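Side-chain contacts in N-alpha-acetyltransferase 35, NatC auxiliary subunit (PDB 6YGA), which serves as the auxiliary subunit of the yeast NatC complex, which acetylates the N-terminal methionine of the L-A virus Gag protein: residues B[327-332]-B[341-346]; B[320-325]-B[397-402]; B[304-309]-B[333-338]. All coordinates share one frame; numbering follows the deposited sequence.

Contact 1 of 3, residues B[327-332]-B[341-346]; sequences KFFNKL and ILFPLF. With EDO (1,2-ethanediol), chain C.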
loop_
_atom_site.group_PDB
_atom_site.type_symbol
_atom_site.label_atom_id
_atom_site.label_comp_id
_atom_site.label_asym_id
_atom_site.label_seq_id
_atom_site.Cartn_x
_atom_site.Cartn_y
_atom_site.Cartn_z
ATOM N N LYS B 327 1.328 -18.918 -1.341
ATOM C CA LYS B 327 2.665 -18.501 -0.931
ATOM C C LYS B 327 3.470 -17.948 -2.096
ATOM O O LYS B 327 4.399 -17.163 -1.882
ATOM C CB LYS B 327 3.412 -19.671 -0.288
ATOM C CG LYS B 327 2.912 -20.036 1.096
ATOM C CD LYS B 327 3.646 -19.265 2.187
ATOM C CE LYS B 327 5.084 -19.749 2.329
ATOM N NZ LYS B 327 5.810 -19.091 3.453
ATOM N N PHE B 328 3.132 -18.332 -3.330
ATOM C CA PHE B 328 3.974 -18.033 -4.478
ATOM C C PHE B 328 3.314 -17.202 -5.571
ATOM O O PHE B 328 4.039 -16.576 -6.351
ATOM C CB PHE B 328 4.491 -19.334 -5.114
ATOM C CG PHE B 328 5.587 -20.004 -4.332
ATOM C CD1 PHE B 328 6.906 -19.608 -4.484
ATOM C CD2 PHE B 328 5.302 -21.039 -3.453
ATOM C CE1 PHE B 328 7.922 -20.225 -3.772
ATOM C CE2 PHE B 328 6.314 -21.662 -2.737
ATOM C CZ PHE B 328 7.626 -21.253 -2.898
ATOM N N PHE B 329 1.980 -17.170 -5.660
ATOM C CA PHE B 329 1.358 -16.527 -6.816
ATOM C C PHE B 329 1.602 -15.025 -6.831
ATOM O O PHE B 329 1.619 -14.411 -7.904
ATOM C CB PHE B 329 -0.144 -16.823 -6.856
ATOM C CG PHE B 329 -0.998 -15.766 -6.207
ATOM C CD1 PHE B 329 -1.133 -15.721 -4.830
ATOM C CD2 PHE B 329 -1.680 -14.831 -6.974
ATOM C CE1 PHE B 329 -1.922 -14.755 -4.224
ATOM C CE2 PHE B 329 -2.470 -13.860 -6.376
ATOM C CZ PHE B 329 -2.593 -13.824 -4.999
ATOM N N ASN B 330 1.808 -14.421 -5.661
ATOM C CA ASN B 330 1.963 -12.978 -5.528
ATOM C C ASN B 330 3.273 -12.622 -4.834
ATOM O O ASN B 330 3.389 -11.547 -4.241
ATOM C CB ASN B 330 0.770 -12.399 -4.762
ATOM C CG ASN B 330 0.635 -10.896 -4.919
ATOM O OD1 ASN B 330 0.979 -10.337 -5.958
ATOM N ND2 ASN B 330 0.146 -10.233 -3.877
ATOM N N LYS B 331 4.266 -13.504 -4.905
ATOM C CA LYS B 331 5.466 -13.391 -4.083
ATOM C C LYS B 331 6.664 -12.823 -4.826
ATOM O O LYS B 331 7.410 -12.021 -4.261
ATOM C CB LYS B 331 5.835 -14.765 -3.513
ATOM C CG LYS B 331 6.950 -14.748 -2.482
ATOM C CD LYS B 331 6.632 -13.803 -1.328
ATOM C CE LYS B 331 5.346 -14.184 -0.596
ATOM N NZ LYS B 331 5.409 -15.523 0.052
ATOM N N LEU B 332 6.879 -13.238 -6.075
ATOM C CA LEU B 332 8.057 -12.791 -6.807
ATOM C C LEU B 332 7.916 -11.340 -7.248
ATOM O O LEU B 332 8.886 -10.573 -7.203
ATOM C CB LEU B 332 8.298 -13.713 -7.997
ATOM C CG LEU B 332 8.626 -15.141 -7.559
ATOM C CD1 LEU B 332 8.732 -16.045 -8.759
ATOM C CD2 LEU B 332 9.918 -15.161 -6.759
ATOM N N ILE B 341 -7.593 -8.470 -6.431
ATOM C CA ILE B 341 -8.960 -8.472 -5.920
ATOM C C ILE B 341 -9.661 -9.762 -6.306
ATOM O O ILE B 341 -10.455 -10.315 -5.535
ATOM C CB ILE B 341 -9.732 -7.245 -6.436
ATOM C CG1 ILE B 341 -9.015 -5.953 -6.050
ATOM C CG2 ILE B 341 -11.165 -7.247 -5.903
ATOM C CD1 ILE B 341 -9.663 -4.702 -6.625
ATOM N N LEU B 342 -9.372 -10.267 -7.506
ATOM C CA LEU B 342 -10.112 -11.403 -8.040
ATOM C C LEU B 342 -9.863 -12.667 -7.225
ATOM O O LEU B 342 -10.793 -13.447 -6.981
ATOM C CB LEU B 342 -9.735 -11.621 -9.505
ATOM C CG LEU B 342 -10.669 -12.521 -10.312
ATOM C CD1 LEU B 342 -12.060 -11.919 -10.346
ATOM C CD2 LEU B 342 -10.128 -12.713 -11.719
ATOM N N PHE B 343 -8.622 -12.873 -6.777
ATOM C CA PHE B 343 -8.271 -14.131 -6.121
ATOM C C PHE B 343 -9.109 -14.413 -4.877
ATOM O O PHE B 343 -9.719 -15.494 -4.812
ATOM C CB PHE B 343 -6.767 -14.152 -5.819
ATOM C CG PHE B 343 -6.379 -15.165 -4.788
ATOM C CD1 PHE B 343 -6.384 -16.521 -5.084
ATOM C CD2 PHE B 343 -6.008 -14.763 -3.519
ATOM C CE1 PHE B 343 -6.030 -17.450 -4.129
ATOM C CE2 PHE B 343 -5.651 -15.686 -2.560
ATOM C CZ PHE B 343 -5.661 -17.032 -2.863
ATOM N N PRO B 344 -9.212 -13.522 -3.879
ATOM C CA PRO B 344 -10.041 -13.876 -2.713
ATOM C C PRO B 344 -11.509 -14.070 -3.053
ATOM O O PRO B 344 -12.163 -14.929 -2.449
ATOM C CB PRO B 344 -9.820 -12.698 -1.753
ATOM C CG PRO B 344 -8.524 -12.106 -2.176
ATOM C CD PRO B 344 -8.539 -12.228 -3.668
ATOM N N LEU B 345 -12.046 -13.307 -4.009
ATOM C CA LEU B 345 -13.441 -13.494 -4.402
ATOM C C LEU B 345 -13.632 -14.783 -5.190
ATOM O O LEU B 345 -14.671 -15.439 -5.061
ATOM C CB LEU B 345 -13.919 -12.295 -5.220
ATOM C CG LEU B 345 -13.850 -10.963 -4.475
ATOM C CD1 LEU B 345 -14.208 -9.803 -5.392
ATOM C CD2 LEU B 345 -14.770 -11.010 -3.268
ATOM N N PHE B 346 -12.645 -15.153 -6.007
ATOM C CA PHE B 346 -12.675 -16.417 -6.730
ATOM C C PHE B 346 -12.404 -17.600 -5.809
ATOM O O PHE B 346 -12.934 -18.694 -6.033
ATOM C CB PHE B 346 -11.647 -16.377 -7.863
ATOM C CG PHE B 346 -11.670 -17.580 -8.761
ATOM C CD1 PHE B 346 -12.541 -17.638 -9.834
ATOM C CD2 PHE B 346 -10.804 -18.640 -8.547
ATOM C CE1 PHE B 346 -12.564 -18.737 -10.667
ATOM C CE2 PHE B 346 -10.822 -19.744 -9.378
ATOM C CZ PHE B 346 -11.705 -19.791 -10.441
HETATM C C1 EDO C . 7.672 -18.912 -0.103
HETATM O O1 EDO C . 7.673 -17.533 0.284
HETATM C C2 EDO C . 8.522 -19.713 0.876
HETATM O O2 EDO C . 8.439 -21.107 0.556
#

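Contact 2 of 3, residues B[320-325]-B[397-402]; sequences LETYQF and EWYQNC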
loop_
_atom_site.group_PDB
_atom_site.type_symbol
_atom_site.label_atom_id
_atom_site.label_comp_id
_atom_site.label_asym_id
_atom_site.label_seq_id
_atom_site.Cartn_x
_atom_site.Cartn_y
_atom_site.Cartn_z
ATOM N N LEU B 320 -2.604 -28.410 0.528
ATOM C CA LEU B 320 -1.218 -28.009 0.326
ATOM C C LEU B 320 -1.031 -27.303 -1.009
ATOM O O LEU B 320 -0.186 -26.408 -1.124
ATOM C CB LEU B 320 -0.303 -29.230 0.427
ATOM C CG LEU B 320 1.204 -28.977 0.436
ATOM C CD1 LEU B 320 1.549 -27.861 1.404
ATOM C CD2 LEU B 320 1.945 -30.254 0.805
ATOM N N GLU B 321 -1.819 -27.675 -2.020
ATOM C CA GLU B 321 -1.700 -27.023 -3.320
ATOM C C GLU B 321 -2.241 -25.597 -3.278
ATOM O O GLU B 321 -1.673 -24.698 -3.909
ATOM C CB GLU B 321 -2.406 -27.856 -4.390
ATOM C CG GLU B 321 -1.622 -29.105 -4.788
ATOM C CD GLU B 321 -2.326 -29.942 -5.839
ATOM O OE1 GLU B 321 -3.514 -29.675 -6.113
ATOM O OE2 GLU B 321 -1.692 -30.867 -6.392
ATOM N N THR B 322 -3.334 -25.365 -2.541
ATOM C CA THR B 322 -3.805 -23.995 -2.345
ATOM C C THR B 322 -2.837 -23.201 -1.478
ATOM O O THR B 322 -2.569 -22.025 -1.753
ATOM C CB THR B 322 -5.199 -23.987 -1.713
ATOM O OG1 THR B 322 -5.163 -24.672 -0.453
ATOM C CG2 THR B 322 -6.212 -24.653 -2.624
ATOM N N TYR B 323 -2.306 -23.827 -0.424
ATOM C CA TYR B 323 -1.389 -23.136 0.476
ATOM C C TYR B 323 -0.154 -22.644 -0.272
ATOM O O TYR B 323 0.239 -21.478 -0.145
ATOM C CB TYR B 323 -1.009 -24.071 1.628
ATOM C CG TYR B 323 0.009 -23.532 2.609
ATOM C CD1 TYR B 323 -0.381 -22.767 3.702
ATOM C CD2 TYR B 323 1.359 -23.815 2.457
ATOM C CE1 TYR B 323 0.551 -22.284 4.606
ATOM C CE2 TYR B 323 2.295 -23.339 3.352
ATOM C CZ TYR B 323 1.888 -22.575 4.424
ATOM O OH TYR B 323 2.827 -22.102 5.312
ATOM N N GLN B 324 0.455 -23.516 -1.078
ATOM C CA GLN B 324 1.630 -23.120 -1.850
ATOM C C GLN B 324 1.272 -22.157 -2.975
ATOM O O GLN B 324 2.107 -21.333 -3.371
ATOM C CB GLN B 324 2.334 -24.357 -2.407
ATOM C CG GLN B 324 2.936 -25.263 -1.339
ATOM C CD GLN B 324 4.262 -24.748 -0.799
ATOM O OE1 GLN B 324 4.403 -23.567 -0.479
ATOM N NE2 GLN B 324 5.243 -25.638 -0.699
ATOM N N PHE B 325 0.050 -22.242 -3.507
ATOM C CA PHE B 325 -0.387 -21.242 -4.476
ATOM C C PHE B 325 -0.436 -19.861 -3.837
ATOM O O PHE B 325 0.022 -18.877 -4.430
ATOM C CB PHE B 325 -1.751 -21.615 -5.058
ATOM C CG PHE B 325 -2.278 -20.618 -6.062
ATOM C CD1 PHE B 325 -3.038 -19.531 -5.650
ATOM C CD2 PHE B 325 -2.016 -20.769 -7.415
ATOM C CE1 PHE B 325 -3.519 -18.613 -6.566
ATOM C CE2 PHE B 325 -2.498 -19.854 -8.336
ATOM C CZ PHE B 325 -3.249 -18.775 -7.911
ATOM N N GLU B 397 -8.526 -15.481 6.423
ATOM C CA GLU B 397 -7.874 -14.175 6.433
ATOM C C GLU B 397 -6.401 -14.287 6.066
ATOM O O GLU B 397 -5.845 -13.372 5.448
ATOM C CB GLU B 397 -8.032 -13.507 7.800
ATOM C CG GLU B 397 -9.447 -13.028 8.090
ATOM C CD GLU B 397 -9.604 -12.474 9.492
ATOM O OE1 GLU B 397 -8.592 -12.377 10.217
ATOM O OE2 GLU B 397 -10.745 -12.136 9.868
ATOM N N TRP B 398 -5.757 -15.398 6.430
ATOM C CA TRP B 398 -4.368 -15.608 6.036
ATOM C C TRP B 398 -4.238 -15.694 4.519
ATOM O O TRP B 398 -3.306 -15.127 3.936
ATOM C CB TRP B 398 -3.815 -16.869 6.706
ATOM C CG TRP B 398 -2.403 -17.183 6.318
ATOM C CD1 TRP B 398 -1.266 -16.781 6.958
ATOM C CD2 TRP B 398 -1.976 -17.959 5.191
ATOM N NE1 TRP B 398 -0.158 -17.261 6.302
ATOM C CE2 TRP B 398 -0.567 -17.987 5.214
ATOM C CE3 TRP B 398 -2.648 -18.635 4.169
ATOM C CZ2 TRP B 398 0.183 -18.665 4.251
ATOM C CZ3 TRP B 398 -1.902 -19.307 3.213
ATOM C CH2 TRP B 398 -0.503 -19.315 3.261
ATOM N N TYR B 399 -5.163 -16.397 3.862
ATOM C CA TYR B 399 -5.131 -16.487 2.404
ATOM C C TYR B 399 -5.357 -15.123 1.768
ATOM O O TYR B 399 -4.677 -14.752 0.804
ATOM C CB TYR B 399 -6.182 -17.481 1.910
ATOM C CG TYR B 399 -5.744 -18.928 1.926
ATOM C CD1 TYR B 399 -5.085 -19.485 0.837
ATOM C CD2 TYR B 399 -5.999 -19.739 3.024
ATOM C CE1 TYR B 399 -4.683 -20.804 0.843
ATOM C CE2 TYR B 399 -5.601 -21.063 3.041
ATOM C CZ TYR B 399 -4.943 -21.590 1.946
ATOM O OH TYR B 399 -4.542 -22.905 1.947
ATOM N N GLN B 400 -6.323 -14.365 2.294
ATOM C CA GLN B 400 -6.651 -13.066 1.719
ATOM C C GLN B 400 -5.485 -12.093 1.847
ATOM O O GLN B 400 -5.257 -11.268 0.956
ATOM C CB GLN B 400 -7.908 -12.505 2.387
ATOM C CG GLN B 400 -8.387 -11.183 1.814
ATOM C CD GLN B 400 -9.863 -10.931 2.074
ATOM O OE1 GLN B 400 -10.654 -11.867 2.201
ATOM N NE2 GLN B 400 -10.239 -9.659 2.150
ATOM N N ASN B 401 -4.729 -12.182 2.944
ATOM C CA ASN B 401 -3.580 -11.303 3.124
ATOM C C ASN B 401 -2.508 -11.532 2.064
ATOM O O ASN B 401 -1.723 -10.619 1.786
ATOM C CB ASN B 401 -2.995 -11.491 4.525
ATOM C CG ASN B 401 -1.867 -10.528 4.817
ATOM O OD1 ASN B 401 -2.086 -9.327 4.973
ATOM N ND2 ASN B 401 -0.653 -11.050 4.901
ATOM N N CYS B 402 -2.472 -12.719 1.450
ATOM C CA CYS B 402 -1.443 -13.007 0.456
ATOM C C CYS B 402 -1.586 -12.146 -0.791
ATOM O O CYS B 402 -0.586 -11.875 -1.464
ATOM C CB CYS B 402 -1.471 -14.484 0.069
ATOM S SG CYS B 402 -0.980 -15.593 1.397
#

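Contact 3 of 3, residues B[304-309]-B[333-338]; sequences ANDVKT and EQRHVI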
loop_
_atom_site.group_PDB
_atom_site.type_symbol
_atom_site.label_atom_id
_atom_site.label_comp_id
_atom_site.label_asym_id
_atom_site.label_seq_id
_atom_site.Cartn_x
_atom_site.Cartn_y
_atom_site.Cartn_z
ATOM N N ALA B 304 -3.786 -9.729 -18.343
ATOM C CA ALA B 304 -4.358 -11.002 -18.772
ATOM C C ALA B 304 -3.631 -12.184 -18.141
ATOM O O ALA B 304 -4.272 -13.145 -17.703
ATOM C CB ALA B 304 -4.328 -11.103 -20.296
ATOM N N ASN B 305 -2.297 -12.137 -18.087
ATOM C CA ASN B 305 -1.553 -13.255 -17.515
ATOM C C ASN B 305 -1.769 -13.354 -16.010
ATOM O O ASN B 305 -1.819 -14.460 -15.460
ATOM C CB ASN B 305 -0.065 -13.126 -17.835
ATOM C CG ASN B 305 0.247 -13.424 -19.285
ATOM O OD1 ASN B 305 0.917 -12.642 -19.962
ATOM N ND2 ASN B 305 -0.242 -14.559 -19.776
ATOM N N ASP B 306 -1.897 -12.215 -15.328
ATOM C CA ASP B 306 -2.125 -12.244 -13.887
ATOM C C ASP B 306 -3.480 -12.858 -13.554
ATOM O O ASP B 306 -3.600 -13.631 -12.596
ATOM C CB ASP B 306 -2.012 -10.831 -13.314
ATOM C CG ASP B 306 -0.582 -10.321 -13.301
ATOM O OD1 ASP B 306 0.316 -11.062 -13.753
ATOM O OD2 ASP B 306 -0.352 -9.185 -12.837
ATOM N N VAL B 307 -4.510 -12.530 -14.338
ATOM C CA VAL B 307 -5.821 -13.132 -14.131
ATOM C C VAL B 307 -5.784 -14.619 -14.467
ATOM O O VAL B 307 -6.391 -15.440 -13.770
ATOM C CB VAL B 307 -6.886 -12.384 -14.953
ATOM C CG1 VAL B 307 -8.210 -13.137 -14.941
ATOM C CG2 VAL B 307 -7.076 -10.971 -14.414
ATOM N N LYS B 308 -5.063 -14.989 -15.530
ATOM C CA LYS B 308 -4.914 -16.403 -15.868
ATOM C C LYS B 308 -4.280 -17.179 -14.721
ATOM O O LYS B 308 -4.648 -18.331 -14.463
ATOM C CB LYS B 308 -4.084 -16.560 -17.142
ATOM C CG LYS B 308 -4.823 -16.179 -18.416
ATOM C CD LYS B 308 -3.930 -16.292 -19.642
ATOM C CE LYS B 308 -3.517 -17.731 -19.893
ATOM N NZ LYS B 308 -2.656 -17.863 -21.104
ATOM N N THR B 309 -3.328 -16.562 -14.018
ATOM C CA THR B 309 -2.711 -17.222 -12.874
ATOM C C THR B 309 -3.722 -17.435 -11.753
ATOM O O THR B 309 -3.670 -18.447 -11.045
ATOM C CB THR B 309 -1.515 -16.406 -12.381
ATOM O OG1 THR B 309 -0.608 -16.194 -13.469
ATOM C CG2 THR B 309 -0.778 -17.139 -11.267
ATOM N N GLU B 333 6.721 -10.943 -7.676
ATOM C CA GLU B 333 6.436 -9.545 -7.961
ATOM C C GLU B 333 4.954 -9.297 -7.737
ATOM O O GLU B 333 4.135 -10.221 -7.778
ATOM C CB GLU B 333 6.850 -9.151 -9.386
ATOM C CG GLU B 333 6.058 -9.832 -10.486
ATOM C CD GLU B 333 6.517 -9.424 -11.874
ATOM O OE1 GLU B 333 7.585 -8.786 -11.989
ATOM O OE2 GLU B 333 5.807 -9.741 -12.852
ATOM N N GLN B 334 4.616 -8.034 -7.494
ATOM C CA GLN B 334 3.246 -7.672 -7.159
ATOM C C GLN B 334 2.335 -7.847 -8.369
ATOM O O GLN B 334 2.590 -7.286 -9.438
ATOM C CB GLN B 334 3.195 -6.232 -6.652
ATOM C CG GLN B 334 1.819 -5.777 -6.197
ATOM C CD GLN B 334 1.864 -4.477 -5.417
ATOM O OE1 GLN B 334 2.723 -4.286 -4.557
ATOM N NE2 GLN B 334 0.940 -3.574 -5.720
ATOM N N ARG B 335 1.272 -8.628 -8.197
ATOM C CA ARG B 335 0.337 -8.893 -9.281
ATOM C C ARG B 335 -0.549 -7.679 -9.543
ATOM O O ARG B 335 -0.691 -6.782 -8.707
ATOM C CB ARG B 335 -0.539 -10.105 -8.956
ATOM C CG ARG B 335 0.202 -11.432 -8.911
ATOM C CD ARG B 335 0.630 -11.882 -10.300
ATOM N NE ARG B 335 1.269 -13.196 -10.273
ATOM C CZ ARG B 335 1.678 -13.852 -11.355
ATOM N NH1 ARG B 335 1.518 -13.316 -12.559
ATOM N NH2 ARG B 335 2.250 -15.041 -11.234
ATOM N N HIS B 336 -1.155 -7.666 -10.731
ATOM C CA HIS B 336 -2.099 -6.618 -11.090
ATOM C C HIS B 336 -3.223 -6.550 -10.061
ATOM O O HIS B 336 -3.640 -7.569 -9.500
ATOM C CB HIS B 336 -2.655 -6.887 -12.491
ATOM C CG HIS B 336 -3.360 -5.718 -13.103
ATOM N ND1 HIS B 336 -4.658 -5.383 -12.786
ATOM C CD2 HIS B 336 -2.951 -4.812 -14.024
ATOM C CE1 HIS B 336 -5.018 -4.317 -13.480
ATOM N NE2 HIS B 336 -4.000 -3.951 -14.238
ATOM N N VAL B 337 -3.705 -5.332 -9.799
ATOM C CA VAL B 337 -4.670 -5.132 -8.720
ATOM C C VAL B 337 -5.975 -5.869 -9.009
ATOM O O VAL B 337 -6.614 -6.401 -8.093
ATOM C CB VAL B 337 -4.897 -3.626 -8.474
ATOM C CG1 VAL B 337 -5.425 -2.937 -9.728
ATOM C CG2 VAL B 337 -5.837 -3.402 -7.293
ATOM N N ILE B 338 -6.391 -5.923 -10.278
ATOM C CA ILE B 338 -7.604 -6.660 -10.627
ATOM C C ILE B 338 -7.449 -8.130 -10.259
ATOM O O ILE B 338 -8.342 -8.735 -9.654
ATOM C CB ILE B 338 -7.934 -6.486 -12.120
ATOM C CG1 ILE B 338 -8.254 -5.023 -12.446
ATOM C CG2 ILE B 338 -9.098 -7.380 -12.514
ATOM C CD1 ILE B 338 -9.507 -4.499 -11.781
#

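Contact 1 of 3, residues B[327-332]-B[341-346]
In the buried core of the alpha-helical TPR-like region, Phe-329, the residue after Phe-328, meets Phe-343 of helix 337-347. The two rings are the whole of the contact. Their centroids lie 4.8 Å apart and their planes are inclined by 39°, neither stacked nor edge-to-face. CE1 of Phe-329 sits over one face of Phe-343, offset toward the rim, and CZ of Phe-329 is 3.8 Å from CD2 of Phe-343. CG of Phe-343, anti to the backbone N (chi1 162°), brings that ring against Phe-329. Phe-325 packs on Phe-329 and Phe-347 on Phe-343, and Ile-310 of helix 298-311 touches both rings. Beyond the rings, Lys-331 folds back through three bent torsions, and its NZ donates to O of Lys-327 at 2.7 Å, in the carbonyl plane. NZ of Lys-331 also donates to O1 of a 1,2-ethanediol at 3.0 Å; C1 of this diol, probably from the crystallisation liquor, lies over one face of the Phe-328 ring. Together with Phe-325 and Phe-347 the pair belongs to an aromatic cluster between successive helices, consistent with the TPR-like helical fold assigned to this region.

Contact 2 of 3, residues B[320-325]-B[397-402]
Aromatic packing carries part of the contact between helices 319-328 and 386-402. Tyr-323 and the six-membered ring of Trp-398 are almost parallel, at 5°, yet slid so far apart, with centroids separated by 5.0 Å, that they barely overlap. CE1 of Tyr-323 comes 3.4 Å from CH2 of Trp-398, and CD1 of Tyr-323 lies nearly as close. Both side chains have CG anti to the backbone N (chi1 176° for Tyr-323), and they cross at about a right angle. Within its own helix, Trp-398 also sets CZ3 over the centre of the Tyr-399 ring, 3.8 Å above its plane. The axes of the two short segments approach to 10.9 Å, their N-to-C directions 38° apart, a helix-on-helix packing within the TPR-like region that joins segments 72 residues apart in the chain. The polar part belongs to the phenol of Tyr-399, which comes to Thr-322 on helix 319-328. OH of Tyr-399 lies 3.0 Å from OG1 of Thr-322 and is hydrogen-bonded to NE2 of His-367; OG1 of Thr-322 is itself bonded to O of Ala-319. O of Thr-322 meets the edge of the Tyr-399 ring, 3.6 Å from CE1 of Tyr-399.

Contact 3 of 3, residues B[304-309]-B[333-338]
Asp-306 of helix 298-311 splits its carboxylate between the side chain of Arg-335 and the backbone of His-336, in the turn leading into helix 337-347. CG of Asp-306, beside its backbone N (chi1 -71°), places the carboxylate against Arg-335 and His-336. OD2 of Asp-306 accepts from N of His-336 at 2.7 Å, on the anti side and moderately out of the carboxylate plane. OD1 of Asp-306 takes the salt bridge from NH1 of Arg-335 at 2.8 Å, approached from above the carboxylate plane, yet almost within the guanidinium plane; the two planes stand 89° apart. Arg-335 bends at chi2 (-71°) and is extended beyond, which lays CD against the Asp-306 carboxylate and brings one guanidinium face under Thr-309, whose CG2 lies 3.7 Å from NH2 of Arg-335. The rotation of the guanidinium is further fixed by NE, bonded to O of Phe-329. Thr-309 turns OG1 back to O of Asn-305 at 2.9 Å. His-336, at the N-cap, swings its ring away from Asp-306, and ND1 of His-336 accepts from N of Ile-338 at 3.1 Å. One buried carboxylate is gripped by two N-H donors, and its pairing with the arginine would probably favour the charged form.

All three contacts lie within about 12 Å of the centre of the chain, measured from their own centres. Contacts 1 and 2 are buried and share helix 319-328; contact 3 is only partly buried, and shares helix 337-347 with contact 1. Chemistry follows place: contact 1 is wholly apolar across its segments, contact 2 mixes aromatic packing with a tyrosine hydroxyl, and contact 3, at a helix start, is governed by a salt bridge and one backbone N-H. Contact 1 joins the others. ND2 of Asn-330 probably bonds O of Cys-402 in contact 2, while OD1 of Asn-330 accepts from N of Arg-335 in contact 3. Contacts 2 and 3, about 16 Å apart between centres, meet where Phe-325 packs on Thr-309.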